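Long-range contacts in unsaturated glucuronyl hydrolase (Streptococcus agalactiae, PDB 2ZZR), which hydrolyses unsaturated glycosaminoglycan disaccharides from hyaluronan, chondroitin and heparin, releasing the unsaturated uronic acid: residues Trp73-Trp78 and Ile92-Val97; Tyr119-Thr124 and Ala138-Ala142; Ala310-His315 and Met335-Leu339. All blocks are in the same frame, centred on the assembly; numbering follows the deposited sequence.

Contact 1. Residues Trp73-Trp78 and Ile92-Val97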
ATOM      1  N   TRP A  73       9.628  -5.973   4.092  1.00 14.94           N
ATOM      2  CA  TRP A  73      10.339  -7.237   4.307  1.00 15.22           C
ATOM      3  C   TRP A  73       9.848  -7.917   5.593  1.00 15.27           C
ATOM      4  O   TRP A  73       9.408  -9.071   5.562  1.00 15.38           O
ATOM      5  CB  TRP A  73      11.858  -7.007   4.345  1.00 15.59           C
ATOM      6  CG  TRP A  73      12.645  -8.179   4.892  1.00 15.56           C
ATOM      7  CD1 TRP A  73      13.393  -8.200   6.035  1.00 16.66           C
ATOM      8  CD2 TRP A  73      12.743  -9.496   4.322  1.00 16.12           C
ATOM      9  NE1 TRP A  73      13.959  -9.443   6.210  1.00 15.65           N
ATOM     10  CE2 TRP A  73      13.577 -10.258   5.177  1.00 16.25           C
ATOM     11  CE3 TRP A  73      12.216 -10.102   3.170  1.00 16.01           C
ATOM     12  CZ2 TRP A  73      13.892 -11.600   4.919  1.00 16.40           C
ATOM     13  CZ3 TRP A  73      12.528 -11.444   2.912  1.00 16.67           C
ATOM     14  CH2 TRP A  73      13.362 -12.173   3.786  1.00 16.57           C
ATOM     15  N   THR A  74       9.905  -7.188   6.705  1.00 15.16           N
ATOM     16  CA  THR A  74       9.435  -7.685   8.000  1.00 15.40           C
ATOM     17  C   THR A  74       7.962  -8.103   7.920  1.00 15.60           C
ATOM     18  O   THR A  74       7.574  -9.132   8.478  1.00 15.26           O
ATOM     19  CB  THR A  74       9.633  -6.648   9.118  1.00 15.42           C
ATOM     20  OG1 THR A  74      10.952  -6.082   9.029  1.00 15.95           O
ATOM     21  CG2 THR A  74       9.451  -7.293  10.502  1.00 14.57           C
ATOM     22  N   GLY A  75       7.154  -7.316   7.201  1.00 15.12           N
ATOM     23  CA  GLY A  75       5.746  -7.670   6.971  1.00 15.36           C
ATOM     24  C   GLY A  75       5.545  -9.014   6.288  1.00 15.49           C
ATOM     25  O   GLY A  75       4.637  -9.769   6.659  1.00 15.27           O
ATOM     26  N   CYS A  76       6.377  -9.316   5.287  1.00 15.11           N
ATOM     27  CA  CYS A  76       6.341 -10.628   4.620  1.00 15.51           C
ATOM     28  C   CYS A  76       6.610 -11.736   5.639  1.00 15.90           C
ATOM     29  O   CYS A  76       5.922 -12.765   5.651  1.00 16.07           O
ATOM     30  CB  CYS A  76       7.367 -10.722   3.481  1.00 15.28           C
ATOM     31  SG  CYS A  76       6.975  -9.762   1.985  1.00 15.93           S
ATOM     32  N   LEU A  77       7.606 -11.516   6.493  1.00 16.15           N
ATOM     33  CA  LEU A  77       7.949 -12.488   7.539  1.00 16.65           C
ATOM     34  C   LEU A  77       6.799 -12.723   8.522  1.00 16.83           C
ATOM     35  O   LEU A  77       6.503 -13.877   8.861  1.00 17.17           O
ATOM     36  CB  LEU A  77       9.213 -12.061   8.292  1.00 16.89           C
ATOM     37  CG  LEU A  77      10.468 -11.844   7.439  1.00 17.07           C
ATOM     38  CD1 LEU A  77      11.646 -11.446   8.324  1.00 17.78           C
ATOM     39  CD2 LEU A  77      10.799 -13.051   6.572  1.00 18.21           C
ATOM     40  N   TRP A  78       6.154 -11.647   8.973  1.00 16.58           N
ATOM     41  CA  TRP A  78       5.032 -11.770   9.913  1.00 16.73           C
ATOM     42  C   TRP A  78       3.834 -12.461   9.269  1.00 16.92           C
ATOM     43  O   TRP A  78       3.168 -13.278   9.915  1.00 16.83           O
ATOM     44  CB  TRP A  78       4.604 -10.418  10.500  1.00 16.71           C
ATOM     45  CG  TRP A  78       5.537  -9.838  11.523  1.00 17.19           C
ATOM     46  CD1 TRP A  78       6.080  -8.583  11.515  1.00 16.90           C
ATOM     47  CD2 TRP A  78       6.038 -10.485  12.703  1.00 17.68           C
ATOM     48  NE1 TRP A  78       6.879  -8.403  12.619  1.00 18.22           N
ATOM     49  CE2 TRP A  78       6.879  -9.557  13.362  1.00 17.88           C
ATOM     50  CE3 TRP A  78       5.866 -11.761  13.262  1.00 18.31           C
ATOM     51  CZ2 TRP A  78       7.552  -9.865  14.552  1.00 17.71           C
ATOM     52  CZ3 TRP A  78       6.531 -12.065  14.448  1.00 17.28           C
ATOM     53  CH2 TRP A  78       7.357 -11.119  15.084  1.00 17.46           C
ATOM     54  N   ILE A  92      13.574 -13.873  13.471  1.00 22.85           N
ATOM     55  CA  ILE A  92      14.174 -12.895  12.558  1.00 22.45           C
ATOM     56  C   ILE A  92      13.336 -11.614  12.477  1.00 21.69           C
ATOM     57  O   ILE A  92      13.887 -10.513  12.500  1.00 21.63           O
ATOM     58  CB  ILE A  92      14.518 -13.486  11.154  1.00 22.57           C
ATOM     59  CG1 ILE A  92      15.245 -12.452  10.278  1.00 23.50           C
ATOM     60  CG2 ILE A  92      13.284 -14.052  10.450  1.00 22.94           C
ATOM     61  CD1 ILE A  92      16.552 -11.901  10.890  1.00 25.75           C
ATOM     62  N   ALA A  93      12.013 -11.766  12.424  1.00 21.04           N
ATOM     63  CA  ALA A  93      11.116 -10.610  12.350  1.00 20.28           C
ATOM     64  C   ALA A  93      11.226  -9.725  13.594  1.00 20.04           C
ATOM     65  O   ALA A  93      11.218  -8.493  13.494  1.00 19.68           O
ATOM     66  CB  ALA A  93       9.674 -11.062  12.114  1.00 20.13           C
ATOM     67  N   HIS A  94      11.357 -10.341  14.766  1.00 19.66           N
ATOM     68  CA  HIS A  94      11.498  -9.562  15.990  1.00 19.62           C
ATOM     69  C   HIS A  94      12.849  -8.851  16.084  1.00 19.68           C
ATOM     70  O   HIS A  94      12.946  -7.778  16.687  1.00 19.60           O
ATOM     71  CB  HIS A  94      11.250 -10.389  17.251  1.00 19.83           C
ATOM     72  CG  HIS A  94      11.375  -9.588  18.505  1.00 19.90           C
ATOM     73  ND1 HIS A  94      10.465  -8.615  18.860  1.00 20.13           N
ATOM     74  CD2 HIS A  94      12.328  -9.581  19.468  1.00 20.32           C
ATOM     75  CE1 HIS A  94      10.840  -8.058  19.998  1.00 20.77           C
ATOM     76  NE2 HIS A  94      11.970  -8.624  20.384  1.00 19.66           N
ATOM     77  N   LYS A  95      13.884  -9.454  15.503  1.00 19.66           N
ATOM     78  CA  LYS A  95      15.172  -8.781  15.373  1.00 19.96           C
ATOM     79  C   LYS A  95      15.045  -7.540  14.485  1.00 19.68           C
ATOM     80  O   LYS A  95      15.617  -6.489  14.803  1.00 20.06           O
ATOM     81  CB  LYS A  95      16.242  -9.739  14.854  1.00 20.12           C
ATOM     82  CG  LYS A  95      16.791 -10.648  15.954  1.00 22.23           C
ATOM     83  CD  LYS A  95      17.783 -11.645  15.406  1.00 25.56           C
ATOM     84  CE  LYS A  95      18.111 -12.702  16.452  1.00 28.24           C
ATOM     85  NZ  LYS A  95      18.814 -13.859  15.837  1.00 30.87           N
ATOM     86  N   ASN A  96      14.278  -7.657  13.397  1.00 19.17           N
ATOM     87  CA  ASN A  96      13.933  -6.489  12.571  1.00 18.62           C
ATOM     88  C   ASN A  96      13.256  -5.414  13.418  1.00 18.12           C
ATOM     89  O   ASN A  96      13.624  -4.243  13.360  1.00 17.77           O
ATOM     90  CB  ASN A  96      13.014  -6.871  11.402  1.00 18.40           C
ATOM     91  CG  ASN A  96      13.726  -7.614  10.292  1.00 18.45           C
ATOM     92  OD1 ASN A  96      14.933  -7.904  10.362  1.00 20.72           O
ATOM     93  ND2 ASN A  96      12.974  -7.948   9.252  1.00 15.85           N
ATOM     94  N   VAL A  97      12.269  -5.820  14.216  1.00 17.93           N
ATOM     95  CA  VAL A  97      11.586  -4.911  15.141  1.00 18.08           C
ATOM     96  C   VAL A  97      12.568  -4.141  16.036  1.00 18.29           C
ATOM     97  O   VAL A  97      12.428  -2.931  16.229  1.00 18.09           O
ATOM     98  CB  VAL A  97      10.518  -5.660  15.992  1.00 17.83           C
ATOM     99  CG1 VAL A  97       9.988  -4.780  17.112  1.00 18.38           C
ATOM    100  CG2 VAL A  97       9.382  -6.143  15.093  1.00 17.57           C
TER
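Helices 70-84 and 87-105 pack antiparallel as a helical hairpin, with the local axes of the two segments 9.3 Å apart and 146° between their directions. Start at Ile92, whose CG2 meets Leu77 CD1 at 3.7 Å. Next comes Ala93, the small residue that lets the helices close: its CB lies 3.5 Å from the centroid of the six-membered ring of Trp78, a CH-pi contact over the face, and its CA is 5.5 Å from Thr74 CA. His94 brings its backbone N to 3.8 Å from Trp78 CZ2, while its imidazole turns off to hydrogen-bond Glu126. Asn96 supplies the polar link, ND2 donating to Thr74 OG1 at 2.8 Å. Val97 finishes the turn, CG2 4.2 Å from Trp78 CZ2 at the ring edge. In this six-hairpin barrel, helix 115-130 flanks Trp78 and Val97, while helix 25-46 and strand 50-56 pack around Trp73.

Contact 2. Residues Tyr119-Thr124 and Ala138-Ala142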
ATOM      1  N   TYR A 119       6.864   1.229   9.906  1.00 14.13           N
ATOM      2  CA  TYR A 119       6.589   0.727  11.256  1.00 14.26           C
ATOM      3  C   TYR A 119       5.341  -0.130  11.394  1.00 14.13           C
ATOM      4  O   TYR A 119       5.264  -0.962  12.293  1.00 13.93           O
ATOM      5  CB  TYR A 119       6.619   1.868  12.277  1.00 14.73           C
ATOM      6  CG  TYR A 119       8.049   2.290  12.542  1.00 15.06           C
ATOM      7  CD1 TYR A 119       8.753   1.783  13.635  1.00 16.27           C
ATOM      8  CD2 TYR A 119       8.722   3.141  11.661  1.00 14.95           C
ATOM      9  CE1 TYR A 119      10.077   2.138  13.859  1.00 16.98           C
ATOM     10  CE2 TYR A 119      10.050   3.496  11.875  1.00 15.66           C
ATOM     11  CZ  TYR A 119      10.721   2.992  12.973  1.00 16.37           C
ATOM     12  OH  TYR A 119      12.040   3.329  13.189  1.00 16.18           O
ATOM     13  N   THR A 120       4.369   0.066  10.507  1.00 13.91           N
ATOM     14  CA  THR A 120       3.120  -0.708  10.588  1.00 13.50           C
ATOM     15  C   THR A 120       3.286  -2.221  10.305  1.00 13.80           C
ATOM     16  O   THR A 120       2.860  -3.041  11.131  1.00 13.96           O
ATOM     17  CB  THR A 120       1.996  -0.089   9.724  1.00 13.49           C
ATOM     18  OG1 THR A 120       1.739   1.249  10.177  1.00 13.26           O
ATOM     19  CG2 THR A 120       0.715  -0.934   9.829  1.00 13.05           C
ATOM     20  N   PRO A 121       3.891  -2.598   9.155  1.00 14.28           N
ATOM     21  CA  PRO A 121       4.044  -4.024   8.839  1.00 14.18           C
ATOM     22  C   PRO A 121       5.155  -4.716   9.632  1.00 14.63           C
ATOM     23  O   PRO A 121       5.287  -5.934   9.551  1.00 14.36           O
ATOM     24  CB  PRO A 121       4.391  -4.028   7.345  1.00 14.33           C
ATOM     25  CG  PRO A 121       4.167  -2.612   6.867  1.00 14.83           C
ATOM     26  CD  PRO A 121       4.408  -1.760   8.058  1.00 13.98           C
ATOM     27  N   SER A 122       5.933  -3.943  10.384  1.00 14.63           N
ATOM     28  CA  SER A 122       7.040  -4.490  11.165  1.00 14.96           C
ATOM     29  C   SER A 122       6.699  -4.520  12.655  1.00 15.60           C
ATOM     30  O   SER A 122       6.551  -5.596  13.254  1.00 16.74           O
ATOM     31  CB  SER A 122       8.308  -3.670  10.914  1.00 14.39           C
ATOM     32  OG  SER A 122       8.117  -2.324  11.323  1.00 14.28           O
ATOM     33  N   CYS A 123       6.556  -3.338  13.242  1.00 15.42           N
ATOM     34  CA  CYS A 123       6.364  -3.198  14.679  1.00 15.73           C
ATOM     35  C   CYS A 123       4.904  -3.342  15.081  1.00 15.60           C
ATOM     36  O   CYS A 123       4.582  -4.127  15.968  1.00 15.81           O
ATOM     37  CB  CYS A 123       6.931  -1.867  15.157  1.00 15.37           C
ATOM     38  SG  CYS A 123       8.705  -1.741  14.828  1.00 17.66           S
ATOM     39  N   THR A 124       4.011  -2.609  14.424  1.00 15.08           N
ATOM     40  CA  THR A 124       2.595  -2.737  14.783  1.00 14.99           C
ATOM     41  C   THR A 124       2.125  -4.169  14.514  1.00 15.12           C
ATOM     42  O   THR A 124       1.349  -4.728  15.293  1.00 15.17           O
ATOM     43  CB  THR A 124       1.707  -1.705  14.068  1.00 14.85           C
ATOM     44  OG1 THR A 124       2.331  -0.421  14.156  1.00 14.90           O
ATOM     45  CG2 THR A 124       0.342  -1.625  14.736  1.00 14.57           C
ATOM     46  N   ALA A 138       8.158   1.233  19.725  1.00 18.79           N
ATOM     47  CA  ALA A 138       8.646   1.711  18.428  1.00 18.25           C
ATOM     48  C   ALA A 138       7.516   2.339  17.616  1.00 18.11           C
ATOM     49  O   ALA A 138       7.707   3.373  16.971  1.00 17.84           O
ATOM     50  CB  ALA A 138       9.295   0.580  17.651  1.00 18.22           C
ATOM     51  N   THR A 139       6.341   1.713  17.658  1.00 17.89           N
ATOM     52  CA  THR A 139       5.167   2.218  16.934  1.00 17.87           C
ATOM     53  C   THR A 139       4.754   3.618  17.410  1.00 17.88           C
ATOM     54  O   THR A 139       4.548   4.524  16.591  1.00 17.63           O
ATOM     55  CB  THR A 139       3.966   1.238  17.042  1.00 17.63           C
ATOM     56  OG1 THR A 139       4.308  -0.022  16.449  1.00 17.60           O
ATOM     57  CG2 THR A 139       2.756   1.805  16.327  1.00 17.71           C
ATOM     58  N   ILE A 140       4.633   3.800  18.726  1.00 17.83           N
ATOM     59  CA  ILE A 140       4.227   5.094  19.274  1.00 18.03           C
ATOM     60  C   ILE A 140       5.265   6.172  18.957  1.00 18.07           C
ATOM     61  O   ILE A 140       4.909   7.274  18.540  1.00 17.66           O
ATOM     62  CB  ILE A 140       3.918   5.029  20.795  1.00 18.05           C
ATOM     63  CG1 ILE A 140       2.801   4.010  21.070  1.00 18.04           C
ATOM     64  CG2 ILE A 140       3.541   6.415  21.339  1.00 18.73           C
ATOM     65  CD1 ILE A 140       1.499   4.258  20.305  1.00 18.68           C
ATOM     66  N   LYS A 141       6.542   5.837  19.123  1.00 18.12           N
ATOM     67  CA  LYS A 141       7.621   6.771  18.790  1.00 18.14           C
ATOM     68  C   LYS A 141       7.589   7.148  17.304  1.00 17.86           C
ATOM     69  O   LYS A 141       7.771   8.316  16.957  1.00 17.61           O
ATOM     70  CB  LYS A 141       8.983   6.201  19.202  1.00 18.15           C
ATOM     71  CG  LYS A 141       9.212   6.224  20.712  1.00 18.95           C
ATOM     72  CD  LYS A 141      10.486   5.486  21.089  1.00 20.19           C
ATOM     73  CE  LYS A 141      10.784   5.645  22.580  1.00 21.45           C
ATOM     74  NZ  LYS A 141      12.086   5.030  22.938  1.00 21.69           N
ATOM     75  N   ALA A 142       7.327   6.161  16.442  1.00 17.78           N
ATOM     76  CA  ALA A 142       7.149   6.398  15.002  1.00 17.50           C
ATOM     77  C   ALA A 142       5.960   7.310  14.700  1.00 17.25           C
ATOM     78  O   ALA A 142       6.053   8.182  13.836  1.00 17.34           O
ATOM     79  CB  ALA A 142       7.010   5.076  14.251  1.00 17.54           C
TER
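Tyr119 lays its ring across Ala142: the methyl carbon CB of Ala142 sits 3.7 Å from the ring centroid, 23° off the normal, so this is a CH-pi contact over the face, and CB comes to 3.4 Å from Tyr119 CG. One turn back along the second helix, Ala138 CB is 4.2 Å from Tyr119 CE1 and also 3.7 Å from Cys123 SG. Two alanines four residues apart thus offer a shallow surface to one aromatic ring and one sulfur. The phenol hydroxyl is held by the backbone oxygen of Phe100, whose own ring meets Tyr119 edge-to-face. These helices, 115-130 and 133-147, form one hairpin of the six-hairpin barrel of glycosyl hydrolase family 88. The 119-124 segment lies on the inner side of the pair, its axis 9.6 Å from that of 138-142 and at 149° to it. Asp114, the probable nucleophile, directly precedes helix 115-130, its side chain about 8 Å from that of Tyr119. The helix is not regular here. Pro121 has no amide hydrogen to give, and the turn widens into a pi-type one: Tyr119 O accepts from Cys123 N at 2.9 Å and from Thr124 N at 3.0 Å. At the end of the widened turn, Thr124 reaches Thr139, their OG1 atoms 3.1 Å apart, at hydrogen-bonding distance, while Thr139 OG1 is also bonded to Ala135 O within its own helix. Phe184 of helix 180-189 packs against both threonines.

Contact 3. Residues Ala310-His315 and Met335-Leu339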
ATOM      1  N   ALA A 310      -4.367  -2.907  -4.972  1.00 11.61           N
ATOM      2  CA  ALA A 310      -5.799  -2.762  -5.264  1.00 11.86           C
ATOM      3  C   ALA A 310      -6.619  -3.962  -4.778  1.00 11.84           C
ATOM      4  O   ALA A 310      -7.746  -3.798  -4.294  1.00 11.47           O
ATOM      5  CB  ALA A 310      -6.031  -2.520  -6.758  1.00 11.93           C
ATOM      6  N   VAL A 311      -6.056  -5.163  -4.905  1.00 11.79           N
ATOM      7  CA  VAL A 311      -6.734  -6.362  -4.403  1.00 11.73           C
ATOM      8  C   VAL A 311      -6.979  -6.235  -2.894  1.00 11.56           C
ATOM      9  O   VAL A 311      -8.098  -6.475  -2.429  1.00 11.59           O
ATOM     10  CB  VAL A 311      -5.979  -7.672  -4.755  1.00 11.87           C
ATOM     11  CG1 VAL A 311      -6.531  -8.850  -3.932  1.00 11.57           C
ATOM     12  CG2 VAL A 311      -6.106  -7.977  -6.253  1.00 12.04           C
ATOM     13  N   CYS A 312      -5.948  -5.852  -2.140  1.00 11.45           N
ATOM     14  CA  CYS A 312      -6.088  -5.647  -0.686  1.00 11.37           C
ATOM     15  C   CYS A 312      -7.169  -4.616  -0.367  1.00 11.44           C
ATOM     16  O   CYS A 312      -7.985  -4.826   0.543  1.00 10.94           O
ATOM     17  CB  CYS A 312      -4.755  -5.231  -0.054  1.00 11.50           C
ATOM     18  SG  CYS A 312      -3.487  -6.508  -0.156  1.00 12.41           S
ATOM     19  N   GLY A 313      -7.176  -3.520  -1.132  1.00 11.48           N
ATOM     20  CA  GLY A 313      -8.156  -2.442  -0.945  1.00 11.43           C
ATOM     21  C   GLY A 313      -9.586  -2.891  -1.192  1.00 11.42           C
ATOM     22  O   GLY A 313     -10.492  -2.565  -0.421  1.00 11.55           O
ATOM     23  N   ILE A 314      -9.792  -3.632  -2.271  1.00 10.92           N
ATOM     24  CA  ILE A 314     -11.121  -4.143  -2.605  1.00 11.10           C
ATOM     25  C   ILE A 314     -11.571  -5.131  -1.517  1.00 10.81           C
ATOM     26  O   ILE A 314     -12.704  -5.060  -1.027  1.00 10.79           O
ATOM     27  CB  ILE A 314     -11.142  -4.799  -4.014  1.00 11.11           C
ATOM     28  CG1 ILE A 314     -10.885  -3.742  -5.102  1.00 11.03           C
ATOM     29  CG2 ILE A 314     -12.484  -5.502  -4.269  1.00 11.20           C
ATOM     30  CD1 ILE A 314     -10.606  -4.338  -6.475  1.00 11.80           C
ATOM     31  N   HIS A 315     -10.669  -6.032  -1.125  1.00 10.78           N
ATOM     32  CA  HIS A 315     -10.968  -7.001  -0.071  1.00 10.84           C
ATOM     33  C   HIS A 315     -11.410  -6.296   1.213  1.00 10.99           C
ATOM     34  O   HIS A 315     -12.417  -6.673   1.832  1.00 10.39           O
ATOM     35  CB  HIS A 315      -9.751  -7.897   0.198  1.00 11.19           C
ATOM     36  CG  HIS A 315     -10.002  -8.942   1.242  1.00 11.06           C
ATOM     37  ND1 HIS A 315     -10.442 -10.213   0.939  1.00 14.09           N
ATOM     38  CD2 HIS A 315      -9.886  -8.894   2.588  1.00  9.20           C
ATOM     39  CE1 HIS A 315     -10.585 -10.903   2.058  1.00 11.58           C
ATOM     40  NE2 HIS A 315     -10.256 -10.125   3.073  1.00 14.21           N
ATOM     41  N   MET A 335     -11.702  -8.859  -7.621  1.00 14.24           N
ATOM     42  CA  MET A 335     -10.496  -9.117  -6.826  1.00 14.43           C
ATOM     43  C   MET A 335      -9.994 -10.560  -6.966  1.00 14.56           C
ATOM     44  O   MET A 335      -8.790 -10.796  -6.970  1.00 14.47           O
ATOM     45  CB  MET A 335     -10.670  -8.700  -5.361  1.00 14.48           C
ATOM     46  CG  MET A 335     -11.637  -9.534  -4.560  1.00 14.69           C
ATOM     47  SD  MET A 335     -11.570  -9.079  -2.825  1.00 14.46           S
ATOM     48  CE  MET A 335     -12.687 -10.337  -2.178  1.00 14.25           C
ATOM     49  N   HIS A 336     -10.916 -11.511  -7.102  1.00 15.10           N
ATOM     50  CA  HIS A 336     -10.556 -12.905  -7.381  1.00 15.74           C
ATOM     51  C   HIS A 336      -9.834 -13.067  -8.722  1.00 16.19           C
ATOM     52  O   HIS A 336      -8.826 -13.780  -8.789  1.00 16.44           O
ATOM     53  CB  HIS A 336     -11.790 -13.806  -7.338  1.00 15.76           C
ATOM     54  CG  HIS A 336     -12.116 -14.320  -5.970  1.00 15.78           C
ATOM     55  ND1 HIS A 336     -12.773 -13.564  -5.024  1.00 17.30           N
ATOM     56  CD2 HIS A 336     -11.881 -15.522  -5.394  1.00 15.87           C
ATOM     57  CE1 HIS A 336     -12.936 -14.282  -3.925  1.00 14.78           C
ATOM     58  NE2 HIS A 336     -12.406 -15.474  -4.126  1.00 17.83           N
ATOM     59  N   THR A 337     -10.350 -12.414  -9.768  1.00 16.63           N
ATOM     60  CA  THR A 337      -9.751 -12.489 -11.102  0.50 17.07           C
ATOM     61  C   THR A 337      -8.345 -11.889 -11.107  1.00 17.28           C
ATOM     62  O   THR A 337      -7.414 -12.473 -11.672  1.00 17.24           O
ATOM     63  CB  THR A 337     -10.613 -11.764 -12.160  0.50 17.21           C
ATOM     64  OG1 THR A 337     -11.989 -12.122 -11.990  0.50 18.48           O
ATOM     65  CG2 THR A 337     -10.169 -12.145 -13.566  0.50 17.04           C
ATOM     66  N   MET A 338      -8.207 -10.727 -10.470  1.00 16.89           N
ATOM     67  CA  MET A 338      -6.937 -10.012 -10.385  1.00 17.08           C
ATOM     68  C   MET A 338      -5.905 -10.828  -9.611  1.00 16.88           C
ATOM     69  O   MET A 338      -4.773 -11.004 -10.067  1.00 16.77           O
ATOM     70  CB  MET A 338      -7.152  -8.640  -9.741  1.00 16.48           C
ATOM     71  CG  MET A 338      -8.062  -7.708 -10.560  1.00 17.11           C
ATOM     72  SD  MET A 338      -8.802  -6.391  -9.561  1.00 18.71           S
ATOM     73  CE  MET A 338      -7.413  -5.273  -9.467  1.00 17.18           C
ATOM     74  N   LEU A 339      -6.303 -11.345  -8.449  1.00 16.56           N
ATOM     75  CA  LEU A 339      -5.402 -12.160  -7.647  1.00 16.49           C
ATOM     76  C   LEU A 339      -5.043 -13.467  -8.362  1.00 17.17           C
ATOM     77  O   LEU A 339      -3.890 -13.908  -8.302  1.00 17.16           O
ATOM     78  CB  LEU A 339      -5.985 -12.425  -6.254  1.00 16.24           C
ATOM     79  CG  LEU A 339      -5.080 -13.106  -5.213  1.00 15.70           C
ATOM     80  CD1 LEU A 339      -3.710 -12.419  -5.045  1.00 15.12           C
ATOM     81  CD2 LEU A 339      -5.798 -13.198  -3.877  1.00 16.30           C
TER
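This is hydrophobic helix-helix packing, between helices 304-318 and 328-346, which form a hairpin of the alpha/alpha barrel on the far side of the chain from contact 2. The segments run nearly antiparallel, at 156°, with axes 9.6 Å apart, and the 310-315 segment lies nearer the centre of the barrel. Val311 is wedged between residues of the opposing helix: its CG2 stands 3.7 Å from Met338 CB, and its CG1 lies 4.4 Å from Met335 CB and 4.3 Å from Leu339 CB. Its CA is 5.3 Å from that of Met335, the nearest CA pair between the segments. One turn on, Ile314 fills the next space, CG2 against Met335 CB at 3.8 Å and CD1 against Met338 SD at 4.1 Å. Met338 also curls its CE to 4.1 Å from Ala310 CB. Met335 stretches along the groove to His315, its SD 3.5 Å from His315 CA and 5.0 Å from the centroid of the imidazole, at the ring edge, a sulfur-aromatic contact. Around the pair, helix 376-390 backs the Val311 and His315 side, with Phe389 meeting the imidazole, and Phe278 of helix 265-280 packs on Ala310 and Met338. The side chains of Arg246 and Trp250, which probably bind substrate, are about 9 Å from that of Ala310. No hydrogen bond crosses between the segments, so their fit rests on shape: branched Val311 and Ile314 interlock with two long, unbranched methionines whose thioethers fill the gaps between the helices.

In the fold
Reading from the N terminus, the contacts follow one another in series, with none nested or crossing. Contact 1 closes a loop in which 13 residues lie between the segments, counting the ends of helices 70-84 and 87-105 and their short connection. Contact 2, which opens after it, likewise spans 13 residues within the hairpin 115-130 and 133-147, and contact 3 spans 19 within 304-318 and 328-346. The first two are neighbouring hairpins, their centres 12 Å apart: Trp78 and Thr74 pack against Ser122 across the inner helices, and Val97 joins them from the outer one. Contact 3 stands 24 Å and 26 Å away, centre to centre, touching neither, and lies opposite contact 2 across the barrel.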